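Phosphatidylethanolamine-binding protein (Plasmodium vivax, PDB 2GZQ) probably binds phosphatidylethanolamine or similar phosphate-bearing ligands, as other members of its family do. Local coordinates at residues E21-V27 / R139-I143; L81-D85 / F172-A178; F88-R92 / T135-R139. All blocks are in the same frame, centred on the assembly; numbering follows the deposited sequence. Where two conformers were deposited one is given.

Contact 1. Residues E21-V27 / R139-I143; sequences EKIIPHV and RISFI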
ATOM      1  N   GLU A  21       5.427  -8.763  13.873  1.00  2.77           N
ATOM      2  CA  GLU A  21       5.714  -9.132  12.481  1.00  3.46           C
ATOM      3  C   GLU A  21       6.841  -8.320  11.854  1.00  3.69           C
ATOM      4  O   GLU A  21       7.193  -8.531  10.685  1.00  5.49           O
ATOM      5  CB  GLU A  21       4.448  -9.013  11.629  1.00  4.34           C
ATOM      6  CG  GLU A  21       3.324  -9.865  12.170  1.00  6.96           C
ATOM      7  CD  GLU A  21       3.618 -11.352  12.135  1.00  8.04           C
ATOM      8  OE1 GLU A  21       4.355 -11.824  11.237  1.00  8.13           O
ATOM      9  OE2 GLU A  21       3.135 -12.084  13.030  1.00  9.93           O
ATOM     10  N   LYS A  22       7.408  -7.412  12.643  1.00  3.44           N
ATOM     11  CA  LYS A  22       8.475  -6.498  12.231  1.00  4.86           C
ATOM     12  C   LYS A  22       8.074  -5.533  11.116  1.00  4.06           C
ATOM     13  O   LYS A  22       8.930  -4.908  10.494  1.00  4.99           O
ATOM     14  CB  LYS A  22       9.747  -7.250  11.904  1.00  5.52           C
ATOM     15  CG  LYS A  22      10.273  -7.953  13.155  1.00  7.56           C
ATOM     16  CD  LYS A  22      11.700  -8.435  13.066  1.00 10.10           C
ATOM     17  CE  LYS A  22      12.071  -9.105  14.368  1.00 13.94           C
ATOM     18  NZ  LYS A  22      10.991 -10.017  14.853  1.00 44.35           N
ATOM     19  N   ILE A  23       6.783  -5.364  10.925  1.00  3.67           N
ATOM     20  CA  ILE A  23       6.322  -4.282  10.110  0.50  8.16           C
ATOM     21  C   ILE A  23       6.728  -2.923  10.697  1.00  4.21           C
ATOM     22  O   ILE A  23       7.073  -2.010   9.957  1.00  3.30           O
ATOM     23  CB  ILE A  23       4.852  -4.497   9.837  0.50  2.78           C
ATOM     24  CG1 ILE A  23       4.728  -5.753   8.972  0.50  3.91           C
ATOM     25  CG2 ILE A  23       4.224  -3.304   9.200  0.50  2.82           C
ATOM     26  CD1 ILE A  23       3.365  -6.325   8.938  0.50  4.18           C
ATOM     27  N   ILE A  24       6.764  -2.826  12.013  1.00  3.27           N
ATOM     28  CA  ILE A  24       7.610  -1.848  12.674  1.00  3.72           C
ATOM     29  C   ILE A  24       8.826  -2.655  13.131  1.00  4.77           C
ATOM     30  O   ILE A  24       8.657  -3.621  13.897  1.00  4.26           O
ATOM     31  CB  ILE A  24       6.892  -1.271  13.943  1.00  4.76           C
ATOM     32  CG1 ILE A  24       5.628  -0.535  13.523  1.00  4.59           C
ATOM     33  CG2 ILE A  24       7.824  -0.418  14.760  1.00  5.10           C
ATOM     34  CD1 ILE A  24       4.687  -0.229  14.686  1.00  7.12           C
ATOM     35  N   PRO A  25      10.050  -2.299  12.709  1.00  4.34           N
ATOM     36  CA  PRO A  25      10.439  -1.078  11.986  1.00  3.78           C
ATOM     37  C   PRO A  25      10.663  -1.184  10.475  1.00  3.80           C
ATOM     38  O   PRO A  25      11.129  -0.226   9.894  1.00  5.84           O
ATOM     39  CB  PRO A  25      11.779  -0.768  12.630  1.00  4.32           C
ATOM     40  CG  PRO A  25      12.385  -2.116  12.850  1.00  5.29           C
ATOM     41  CD  PRO A  25      11.246  -3.041  13.180  1.00  3.66           C
ATOM     42  N   HIS A  26      10.371  -2.316   9.839  1.00  3.21           N
ATOM     43  CA  HIS A  26      10.777  -2.538   8.438  1.00  3.54           C
ATOM     44  C   HIS A  26       9.989  -1.692   7.461  1.00  3.27           C
ATOM     45  O   HIS A  26      10.534  -1.286   6.422  1.00  5.26           O
ATOM     46  CB  HIS A  26      10.643  -3.986   8.028  1.00  3.03           C
ATOM     47  CG  HIS A  26      11.591  -4.879   8.722  1.00  4.54           C
ATOM     48  ND1 HIS A  26      11.508  -6.249   8.623  1.00  4.50           N
ATOM     49  CD2 HIS A  26      12.647  -4.616   9.524  1.00  5.44           C
ATOM     50  CE1 HIS A  26      12.466  -6.800   9.340  1.00  3.82           C
ATOM     51  NE2 HIS A  26      13.176  -5.823   9.890  1.00  4.87           N
ATOM     52  N   VAL A  27       8.709  -1.464   7.757  1.00  2.78           N
ATOM     53  CA  VAL A  27       7.859  -0.627   6.925  1.00  3.32           C
ATOM     54  C   VAL A  27       7.625   0.738   7.558  1.00  2.93           C
ATOM     55  O   VAL A  27       7.765   1.761   6.890  1.00  3.54           O
ATOM     56  CB  VAL A  27       6.495  -1.338   6.657  1.00  2.62           C
ATOM     57  CG1 VAL A  27       5.538  -0.435   5.924  1.00  3.64           C
ATOM     58  CG2 VAL A  27       6.700  -2.609   5.920  1.00  3.24           C
ATOM     59  N   ARG A 139       5.758  -9.698   2.828  1.00  4.94           N
ATOM     60  CA  ARG A 139       4.695  -8.978   3.529  1.00  4.31           C
ATOM     61  C   ARG A 139       4.118  -7.902   2.617  1.00  4.14           C
ATOM     62  O   ARG A 139       4.454  -6.729   2.743  1.00  4.63           O
ATOM     63  CB  ARG A 139       5.271  -8.389   4.822  1.00  5.01           C
ATOM     64  CG  ARG A 139       5.754  -9.481   5.789  1.00  4.65           C
ATOM     65  CD  ARG A 139       6.634  -8.938   6.892  1.00  5.85           C
ATOM     66  NE  ARG A 139       7.908  -8.488   6.348  1.00  4.77           N
ATOM     67  CZ  ARG A 139       8.840  -7.855   7.048  1.00  6.96           C
ATOM     68  NH1 ARG A 139       8.668  -7.586   8.346  1.00  7.30           N
ATOM     69  NH2 ARG A 139       9.949  -7.483   6.450  1.00  6.75           N
ATOM     70  N   ILE A 140       3.250  -8.313   1.708  1.00  4.75           N
ATOM     71  CA  ILE A 140       2.624  -7.407   0.756  1.00  4.43           C
ATOM     72  C   ILE A 140       1.669  -6.502   1.549  1.00  4.69           C
ATOM     73  O   ILE A 140       0.759  -6.982   2.220  1.00  5.96           O
ATOM     74  CB  ILE A 140       1.911  -8.206  -0.333  1.00  5.37           C
ATOM     75  CG1 ILE A 140       2.877  -9.127  -1.087  1.00  5.88           C
ATOM     76  CG2 ILE A 140       1.165  -7.266  -1.267  1.00  6.08           C
ATOM     77  CD1 ILE A 140       4.013  -8.471  -1.732  1.00  7.10           C
ATOM     78  N   SER A 141       1.937  -5.204   1.511  1.00  4.58           N
ATOM     79  CA  SER A 141       1.370  -4.261   2.440  1.00  5.17           C
ATOM     80  C   SER A 141       0.628  -3.140   1.744  1.00  5.28           C
ATOM     81  O   SER A 141       1.004  -2.685   0.653  1.00  5.85           O
ATOM     82  CB  SER A 141       2.488  -3.661   3.276  1.00  5.70           C
ATOM     83  OG  SER A 141       3.177  -4.631   4.066  1.00  6.24           O
ATOM     84  N   PHE A 142      -0.419  -2.668   2.415  1.00  4.60           N
ATOM     85  CA  PHE A 142      -1.263  -1.587   1.937  1.00  4.34           C
ATOM     86  C   PHE A 142      -1.252  -0.491   2.985  1.00  4.31           C
ATOM     87  O   PHE A 142      -1.656  -0.722   4.111  1.00  4.80           O
ATOM     88  CB  PHE A 142      -2.691  -2.089   1.726  1.00  4.67           C
ATOM     89  CG  PHE A 142      -2.839  -3.119   0.636  1.00  5.19           C
ATOM     90  CD1 PHE A 142      -2.493  -4.423   0.861  1.00  6.03           C
ATOM     91  CD2 PHE A 142      -3.340  -2.773  -0.599  1.00  5.91           C
ATOM     92  CE1 PHE A 142      -2.666  -5.381  -0.125  1.00  8.41           C
ATOM     93  CE2 PHE A 142      -3.506  -3.736  -1.599  1.00  7.28           C
ATOM     94  CZ  PHE A 142      -3.143  -5.015  -1.344  1.00  7.88           C
ATOM     95  N   ILE A 143      -0.814   0.710   2.617  1.00  4.52           N
ATOM     96  CA  ILE A 143      -0.706   1.829   3.535  1.00  3.68           C
ATOM     97  C   ILE A 143      -1.664   2.935   3.076  1.00  5.18           C
ATOM     98  O   ILE A 143      -1.609   3.388   1.924  1.00  5.22           O
ATOM     99  CB  ILE A 143       0.717   2.401   3.549  1.00  5.09           C
ATOM    100  CG1 ILE A 143       1.759   1.327   3.889  1.00  5.97           C
ATOM    101  CG2 ILE A 143       0.800   3.573   4.517  1.00  5.18           C
ATOM    102  CD1 ILE A 143       3.171   1.692   3.534  1.00  8.68           C
TER
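The guanidinium of Arg139 points its far end at the ring of His26 and grips ND1 with both terminal nitrogens. The NH2 bond is 2.9 Å to His26 ND1 and the straighter of the two, with an N-H...N angle of 155°; NH1 reaches the same ND1 at 3.2 Å. The ND1 atom lies in the guanidinium plane, while the two flat groups stand nearly perpendicular, 87° apart. NH1 also donates to the carbonyl of the turn, Arg139 NH1 to Glu21 O at 2.9 Å and in the carbonyl plane. A bend at chi3 (-69°) turns the head of the otherwise extended chain to this end. Asp87 completes the site with a salt bridge to NH2. This is the tight part. Toward Val27 the contact becomes apolar and still buried, with a single pair, Val27 CG1 to Ile143 CD1 at 4.0 Å, tip to tip; on the outer side the Lys22 chain leads away into solvent. The contact thus lays the short helix 23-26 over one face of the sheet that contains strand 138-148. Because ND1 accepts both bonds, it should carry no proton, which is consistent with a neutral His26 ring.

Contact 2. Residues L81-D85 / F172-A178; sequences LFMID and FNNCQSA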
ATOM      1  N   LEU A  81      -3.435   5.704  -1.263  1.00  2.00           N
ATOM      2  CA  LEU A  81      -3.202   4.299  -0.945  1.00  2.00           C
ATOM      3  C   LEU A  81      -2.006   3.816  -1.742  1.00  2.00           C
ATOM      4  O   LEU A  81      -1.948   3.994  -2.960  1.00  2.00           O
ATOM      5  CB  LEU A  81      -4.449   3.506  -1.332  1.00  2.00           C
ATOM      6  CG  LEU A  81      -4.393   2.002  -1.110  1.00  2.54           C
ATOM      7  CD1 LEU A  81      -4.100   1.589   0.303  1.00  3.03           C
ATOM      8  CD2 LEU A  81      -5.692   1.362  -1.551  1.00  3.04           C
ATOM      9  N   PHE A  82      -1.070   3.183  -1.045  1.00  4.23           N
ATOM     10  CA  PHE A  82       0.086   2.581  -1.665  1.00  5.83           C
ATOM     11  C   PHE A  82       0.046   1.081  -1.366  1.00  7.26           C
ATOM     12  O   PHE A  82      -0.205   0.699  -0.207  1.00  9.99           O
ATOM     13  CB  PHE A  82       1.399   3.128  -1.066  1.00  7.34           C
ATOM     14  CG  PHE A  82       1.640   4.602  -1.264  1.00  6.11           C
ATOM     15  CD1 PHE A  82       1.340   5.251  -2.437  1.00  8.12           C
ATOM     16  CD2 PHE A  82       2.210   5.366  -0.253  1.00 10.41           C
ATOM     17  CE1 PHE A  82       1.607   6.600  -2.581  1.00  4.54           C
ATOM     18  CE2 PHE A  82       2.482   6.676  -0.421  1.00 11.05           C
ATOM     19  CZ  PHE A  82       2.171   7.310  -1.558  1.00  7.02           C
HETATM   20  N   MSE A  83       0.345   0.242  -2.348  1.00  6.43           N
HETATM   21  CA  MSE A  83       0.640  -1.127  -2.089  0.50  9.57           C
HETATM   22  C   MSE A  83       2.106  -1.393  -2.405  1.00  5.34           C
HETATM   23  O   MSE A  83       2.597  -1.007  -3.478  1.00  5.18           O
HETATM   24  CB  MSE A  83      -0.252  -1.930  -2.981  0.50  8.04           C
HETATM   25  CG  MSE A  83      -0.062  -3.371  -2.872  0.50  5.12           C
HETATM   26 SE   MSE A  83      -0.885  -4.064  -4.414  0.30  6.35          SE
HETATM   27  CE  MSE A  83      -0.375  -5.923  -4.214  0.50  7.72           C
ATOM     28  N   ILE A  84       2.799  -2.017  -1.454  1.00  3.95           N
ATOM     29  CA  ILE A  84       4.237  -2.219  -1.524  1.00  3.91           C
ATOM     30  C   ILE A  84       4.631  -3.642  -1.173  1.00  5.16           C
ATOM     31  O   ILE A  84       3.922  -4.351  -0.465  1.00  5.79           O
ATOM     32  CB  ILE A  84       5.032  -1.252  -0.636  1.00  5.56           C
ATOM     33  CG1 ILE A  84       4.631  -1.423   0.814  1.00  4.81           C
ATOM     34  CG2 ILE A  84       4.849   0.173  -1.091  1.00  5.72           C
ATOM     35  CD1 ILE A  84       5.638  -0.903   1.781  1.00  6.93           C
ATOM     36  N   ASP A  85       5.815  -4.025  -1.624  1.00  4.92           N
ATOM     37  CA  ASP A  85       6.528  -5.192  -1.119  1.00  5.27           C
ATOM     38  C   ASP A  85       7.821  -4.731  -0.454  1.00  4.81           C
ATOM     39  O   ASP A  85       8.756  -4.335  -1.154  1.00  5.18           O
ATOM     40  CB  ASP A  85       6.820  -6.158  -2.262  1.00  5.22           C
ATOM     41  CG  ASP A  85       7.457  -7.454  -1.788  1.00  5.11           C
ATOM     42  OD1 ASP A  85       7.791  -8.304  -2.651  1.00  6.70           O
ATOM     43  OD2 ASP A  85       7.603  -7.609  -0.558  1.00  7.04           O
ATOM     44  N   PHE A 172      10.855   2.496  -4.326  1.00  3.68           N
ATOM     45  CA  PHE A 172       9.772   3.457  -4.326  1.00  3.69           C
ATOM     46  C   PHE A 172      10.093   4.677  -5.191  1.00  3.63           C
ATOM     47  O   PHE A 172      10.173   5.809  -4.727  1.00  3.83           O
ATOM     48  CB  PHE A 172       9.328   3.825  -2.907  1.00  4.78           C
ATOM     49  CG  PHE A 172       7.881   4.205  -2.813  1.00  5.92           C
ATOM     50  CD1 PHE A 172       7.414   5.398  -3.331  1.00 14.12           C
ATOM     51  CD2 PHE A 172       6.955   3.330  -2.274  1.00  4.89           C
ATOM     52  CE1 PHE A 172       6.069   5.732  -3.255  1.00 14.45           C
ATOM     53  CE2 PHE A 172       5.596   3.658  -2.221  1.00  4.66           C
ATOM     54  CZ  PHE A 172       5.157   4.858  -2.703  1.00  7.62           C
ATOM     55  N   ASN A 173      10.301   4.421  -6.467  1.00  4.37           N
ATOM     56  CA  ASN A 173      10.604   5.482  -7.425  1.00  5.50           C
ATOM     57  C   ASN A 173      11.779   6.312  -7.011  1.00  4.72           C
ATOM     58  O   ASN A 173      11.806   7.526  -7.170  1.00  5.48           O
ATOM     59  CB  ASN A 173       9.411   6.383  -7.704  1.00  5.91           C
ATOM     60  CG  ASN A 173       9.624   7.200  -8.956  1.00  6.21           C
ATOM     61  OD1 ASN A 173      10.244   6.699  -9.885  1.00  5.42           O
ATOM     62  ND2 ASN A 173       9.196   8.492  -8.963  1.00  6.39           N
ATOM     63  N   ASN A 174      12.794   5.642  -6.494  1.00  2.00           N
ATOM     64  CA  ASN A 174      14.023   6.277  -6.013  1.00  2.00           C
ATOM     65  C   ASN A 174      13.762   7.251  -4.860  1.00  2.00           C
ATOM     66  O   ASN A 174      14.520   8.219  -4.691  1.00  3.79           O
ATOM     67  CB  ASN A 174      14.760   6.996  -7.163  1.00  2.00           C
ATOM     68  CG  ASN A 174      15.407   6.037  -8.146  1.00  5.57           C
ATOM     69  OD1 ASN A 174      15.360   6.250  -9.354  1.00 13.46           O
ATOM     70  ND2 ASN A 174      15.970   4.967  -7.628  1.00  3.16           N
ATOM     71  N   CYS A 175      12.712   7.003  -4.076  1.00  2.00           N
ATOM     72  CA  CYS A 175      12.511   7.708  -2.808  0.50  5.53           C
ATOM     73  C   CYS A 175      12.638   6.771  -1.603  1.00  3.16           C
ATOM     74  O   CYS A 175      12.348   7.167  -0.453  1.00  4.27           O
ATOM     75  CB  CYS A 175      11.163   8.413  -2.775  0.50  2.00           C
ATOM     76  SG  CYS A 175      10.946   9.618  -4.094  0.50  3.01           S
ATOM     77  N   GLN A 176      13.077   5.557  -1.890  1.00  2.00           N
ATOM     78  CA  GLN A 176      13.449   4.525  -0.926  1.00  2.15           C
ATOM     79  C   GLN A 176      12.226   3.811  -0.351  1.00  2.00           C
ATOM     80  O   GLN A 176      12.086   2.614  -0.559  1.00  3.78           O
ATOM     81  CB  GLN A 176      14.384   5.063   0.146  1.00  3.35           C
ATOM     82  CG  GLN A 176      15.532   5.864  -0.438  1.00  3.93           C
ATOM     83  CD  GLN A 176      16.243   5.155  -1.577  1.00  4.92           C
ATOM     84  OE1 GLN A 176      16.661   4.014  -1.431  1.00 10.41           O
ATOM     85  NE2 GLN A 176      16.418   5.855  -2.706  1.00  6.82           N
ATOM     86  N   SER A 177      11.346   4.519   0.352  1.00  2.79           N
ATOM     87  CA  SER A 177      10.255   3.875   1.061  1.00  2.59           C
ATOM     88  C   SER A 177       8.960   4.648   0.974  1.00  3.24           C
ATOM     89  O   SER A 177       8.974   5.880   0.814  1.00  3.04           O
ATOM     90  CB  SER A 177      10.605   3.681   2.528  1.00  2.78           C
ATOM     91  OG  SER A 177      10.673   4.904   3.214  1.00  3.27           O
ATOM     92  N   ALA A 178       7.857   3.925   1.117  1.00  2.27           N
ATOM     93  CA  ALA A 178       6.554   4.553   1.226  1.00  2.00           C
ATOM     94  C   ALA A 178       6.524   5.531   2.398  1.00  2.00           C
ATOM     95  O   ALA A 178       6.032   6.634   2.270  1.00  2.04           O
ATOM     96  CB  ALA A 178       5.498   3.515   1.394  1.00  2.88           C
TER
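The backbone carbonyl of Phe172 accepts the amide of Cys175, with Cys175 N to Phe172 O at 2.9 Å, and this bond closes a turn of unusual hand. Phi is 47° at Phe172 and stays positive through Asn173 and Asn174, so residues 172-174 belong to a short left-handed helix, probably the one that has been suggested to belong to a functional motif. Its apolar foot rests on strand 77-85. The two aromatic rings form a T-shaped (edge-to-face) pair: the edge of Phe172 meets the face of Phe82, the planes are 74° apart and the centroids 5.0 Å. Phe172 CZ sits over the ring centre, 3.7 Å above the plane, which explains why it is almost equally far from all six ring carbons of Phe82. Next along the same edge of Phe172, CE2 touches the branch methyl of the strand, Ile84 CG2, at 3.7 Å. Ile84 holds CG1 between its backbone N and carbonyl carbon (chi1 60°), which sets CG2 anti to the carbonyl carbon and against Phe172. Ala178 opens helix 178-184, after Ser177 at the N-cap, whose OG accepts from Asn180 N; the amide of Ala178 is itself bonded to Asp98. The left-handed turn and the start of the following helix thus pack together on one side of the sheet. From the helix start, Ala178 CA lies over a face of Phe172, toward its rim, while its methyl closes the cluster: Ala178 CB is 4.1 Å from Phe82 CD2 and 4.2 Å from Ile84 CG2.

Contact 3. Residues F88-R92 / T135-R139; sequences FPSRR and TGLHR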
ATOM      1  N   PHE A  88      11.346  -7.233  -1.219  1.00  6.17           N
ATOM      2  CA  PHE A  88      11.679  -7.403  -2.632  1.00  4.90           C
ATOM      3  C   PHE A  88      13.154  -7.172  -2.878  1.00  3.66           C
ATOM      4  O   PHE A  88      13.686  -6.166  -2.415  1.00  4.88           O
ATOM      5  CB  PHE A  88      10.895  -6.381  -3.459  1.00  5.90           C
ATOM      6  CG  PHE A  88      11.157  -6.490  -4.921  1.00  5.35           C
ATOM      7  CD1 PHE A  88      12.205  -5.826  -5.499  1.00  5.71           C
ATOM      8  CD2 PHE A  88      10.364  -7.304  -5.719  1.00  9.72           C
ATOM      9  CE1 PHE A  88      12.467  -5.952  -6.850  1.00 10.38           C
ATOM     10  CE2 PHE A  88      10.633  -7.430  -7.075  1.00 12.13           C
ATOM     11  CZ  PHE A  88      11.685  -6.760  -7.627  1.00  8.99           C
ATOM     12  N   PRO A  89      13.800  -8.033  -3.662  1.00  5.25           N
ATOM     13  CA  PRO A  89      13.279  -9.227  -4.302  1.00  4.19           C
ATOM     14  C   PRO A  89      13.059 -10.401  -3.386  1.00  6.24           C
ATOM     15  O   PRO A  89      12.340 -11.337  -3.765  1.00  7.05           O
ATOM     16  CB  PRO A  89      14.322  -9.560  -5.375  1.00  8.31           C
ATOM     17  CG  PRO A  89      15.525  -8.846  -5.000  1.00 10.83           C
ATOM     18  CD  PRO A  89      15.166  -7.726  -4.080  1.00  4.84           C
ATOM     19  N   SER A  90      13.706 -10.415  -2.229  1.00  6.53           N
ATOM     20  CA  SER A  90      13.496 -11.510  -1.302  1.00  7.80           C
ATOM     21  C   SER A  90      13.468 -11.020   0.118  1.00  7.78           C
ATOM     22  O   SER A  90      13.983  -9.932   0.453  1.00  6.69           O
ATOM     23  CB  SER A  90      14.577 -12.561  -1.422  1.00  8.43           C
ATOM     24  OG  SER A  90      15.790 -12.067  -0.898  1.00 10.26           O
ATOM     25  N   ARG A  91      12.878 -11.845   0.972  1.00  7.51           N
ATOM     26  CA  ARG A  91      12.778 -11.553   2.377  1.00  7.76           C
ATOM     27  C   ARG A  91      14.160 -11.440   3.038  1.00  7.31           C
ATOM     28  O   ARG A  91      14.386 -10.561   3.859  1.00  8.43           O
ATOM     29  CB  ARG A  91      11.942 -12.641   3.049  1.00  7.00           C
ATOM     30  CG  ARG A  91      11.694 -12.453   4.528  1.00  6.74           C
ATOM     31  CD  ARG A  91      10.909 -11.195   4.806  1.00  9.06           C
ATOM     32  NE  ARG A  91      10.526 -11.132   6.203  1.00  8.31           N
ATOM     33  CZ  ARG A  91       9.426 -11.682   6.721  1.00 10.28           C
ATOM     34  NH1 ARG A  91       8.523 -12.320   5.958  1.00  9.36           N
ATOM     35  NH2 ARG A  91       9.200 -11.562   8.014  1.00 13.25           N
ATOM     36  N   ARG A  92      15.079 -12.318   2.664  1.00  5.48           N
ATOM     37  CA  ARG A  92      16.429 -12.335   3.230  1.00  6.83           C
ATOM     38  C   ARG A  92      17.310 -11.217   2.694  1.00  6.04           C
ATOM     39  O   ARG A  92      18.209 -10.757   3.385  1.00  7.59           O
ATOM     40  CB  ARG A  92      17.095 -13.668   2.909  1.00  8.87           C
ATOM     41  CG  ARG A  92      16.378 -14.859   3.474  1.00 21.01           C
ATOM     42  CD  ARG A  92      17.032 -16.176   3.065  1.00 11.55           C
ATOM     43  NE  ARG A  92      16.250 -17.282   3.591  1.00 17.58           N
ATOM     44  CZ  ARG A  92      16.720 -18.192   4.422  1.00 10.29           C
ATOM     45  NH1 ARG A  92      17.986 -18.142   4.804  1.00 12.28           N
ATOM     46  NH2 ARG A  92      15.916 -19.143   4.865  1.00 13.96           N
ATOM     47  N   THR A 135      12.159 -17.222  -2.388  1.00  4.99           N
ATOM     48  CA  THR A 135      12.452 -15.880  -1.866  1.00  6.03           C
ATOM     49  C   THR A 135      11.700 -15.550  -0.591  1.00  6.88           C
ATOM     50  O   THR A 135      11.564 -14.379  -0.231  1.00  7.79           O
ATOM     51  CB  THR A 135      12.175 -14.802  -2.908  1.00  5.47           C
ATOM     52  OG1 THR A 135      10.780 -14.798  -3.279  1.00  5.39           O
ATOM     53  CG2 THR A 135      13.040 -15.044  -4.133  1.00  8.11           C
ATOM     54  N   GLY A 136      11.231 -16.575   0.113  1.00  5.60           N
ATOM     55  CA  GLY A 136      10.625 -16.390   1.426  1.00  6.67           C
ATOM     56  C   GLY A 136       9.201 -15.856   1.331  1.00  4.92           C
ATOM     57  O   GLY A 136       8.608 -15.784   0.255  1.00  6.78           O
ATOM     58  N   LEU A 137       8.628 -15.505   2.473  1.00  5.51           N
ATOM     59  CA  LEU A 137       7.317 -14.897   2.541  1.00  5.01           C
ATOM     60  C   LEU A 137       7.476 -13.384   2.435  1.00  6.70           C
ATOM     61  O   LEU A 137       8.285 -12.762   3.144  1.00  8.50           O
ATOM     62  CB  LEU A 137       6.642 -15.264   3.854  1.00  6.71           C
ATOM     63  CG  LEU A 137       6.207 -16.712   3.958  1.00  8.00           C
ATOM     64  CD1 LEU A 137       6.051 -17.100   5.429  1.00  9.00           C
ATOM     65  CD2 LEU A 137       4.905 -16.906   3.218  1.00  8.13           C
ATOM     66  N   HIS A 138       6.708 -12.783   1.564  1.00  5.19           N
ATOM     67  CA  HIS A 138       6.706 -11.343   1.343  1.00  4.18           C
ATOM     68  C   HIS A 138       5.515 -10.721   2.029  1.00  4.32           C
ATOM     69  O   HIS A 138       4.379 -11.171   1.813  1.00  4.89           O
ATOM     70  CB  HIS A 138       6.632 -11.052  -0.143  1.00  5.27           C
ATOM     71  CG  HIS A 138       7.798 -11.538  -0.940  1.00  3.52           C
ATOM     72  ND1 HIS A 138       8.475 -10.727  -1.821  1.00  5.27           N
ATOM     73  CD2 HIS A 138       8.376 -12.760  -1.033  1.00  5.71           C
ATOM     74  CE1 HIS A 138       9.439 -11.419  -2.404  1.00  5.45           C
ATOM     75  NE2 HIS A 138       9.412 -12.652  -1.930  1.00  6.62           N
ATOM     76  N   ARG A 139       5.758  -9.698   2.828  1.00  4.94           N
ATOM     77  CA  ARG A 139       4.695  -8.978   3.529  1.00  4.31           C
ATOM     78  C   ARG A 139       4.118  -7.902   2.617  1.00  4.14           C
ATOM     79  O   ARG A 139       4.454  -6.729   2.743  1.00  4.63           O
ATOM     80  CB  ARG A 139       5.271  -8.389   4.822  1.00  5.01           C
ATOM     81  CG  ARG A 139       5.754  -9.481   5.789  1.00  4.65           C
ATOM     82  CD  ARG A 139       6.634  -8.938   6.892  1.00  5.85           C
ATOM     83  NE  ARG A 139       7.908  -8.488   6.348  1.00  4.77           N
ATOM     84  CZ  ARG A 139       8.840  -7.855   7.048  1.00  6.96           C
ATOM     85  NH1 ARG A 139       8.668  -7.586   8.346  1.00  7.30           N
ATOM     86  NH2 ARG A 139       9.949  -7.483   6.450  1.00  6.75           N
TER
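Thr135 meets the loop that follows strand 77-85, and here the two signature sequences of the phosphatidylethanolamine-binding family, Phe-Pro-Ser-Arg and Gly-Leu-His-Arg, come together; in relatives they border the ligand pocket. The carbonyl of Thr135 takes an almost straight bond from the loop backbone, Arg91 N to Thr135 O at 3.1 Å (174°), and Thr135 CB lies 3.6 Å from Ser90 CB. Gly136 then passes beside the aliphatic start of Arg91, with Gly136 CA 4.3 Å from Arg91 CB. At Leu137 the side chain of Arg91, bent at chi2 (62°), brings its head to the backbone: Arg91 NH1 to Leu137 O is 2.9 Å, the oxygen in the guanidinium plane but the donor well above the carbonyl plane. His138 is fixed on both nitrogens, NE2 donating to Thr135 OG1 at 2.9 Å, OG1 being bonded also to Lys132 O, and ND1 bonded to Asp85; its CE1 edge faces the Pro89 carbonyl. Last, Arg139 lies flat against one face of the Arg91 guanidinium, a stack with planes 6° apart. Asp87, with its salt bridge to Arg139 and a long, weak ion pair to Arg91, would offset the like charges. Within the stack, Arg139 NE sits over the centre of the Arg91 group, 3.6 Å from Arg91 CZ.

In the fold
From the N terminus, the turn and short helix at 21-27 come first, and contact 1 closes a long loop by bringing them onto strand 138-148. Contact 2 starts inside that loop, on strand 77-85, and ends beyond it at 172-178, so contacts 1 and 2 cross. Contact 3 joins the loop after strand 77-85 to the start of strand 138-148; it is nested inside contact 2 and ends on the same stretch as contact 1, sharing Arg139. Strands 77-85 and 138-148 are antiparallel neighbours, bonded through Ser141 with Ile84 and Ile143 with Phe82, while Asp85 and His138 link contacts 2 and 3. The short helix 23-26, the left-handed turn and the signature sequences are thus tied to one sheet.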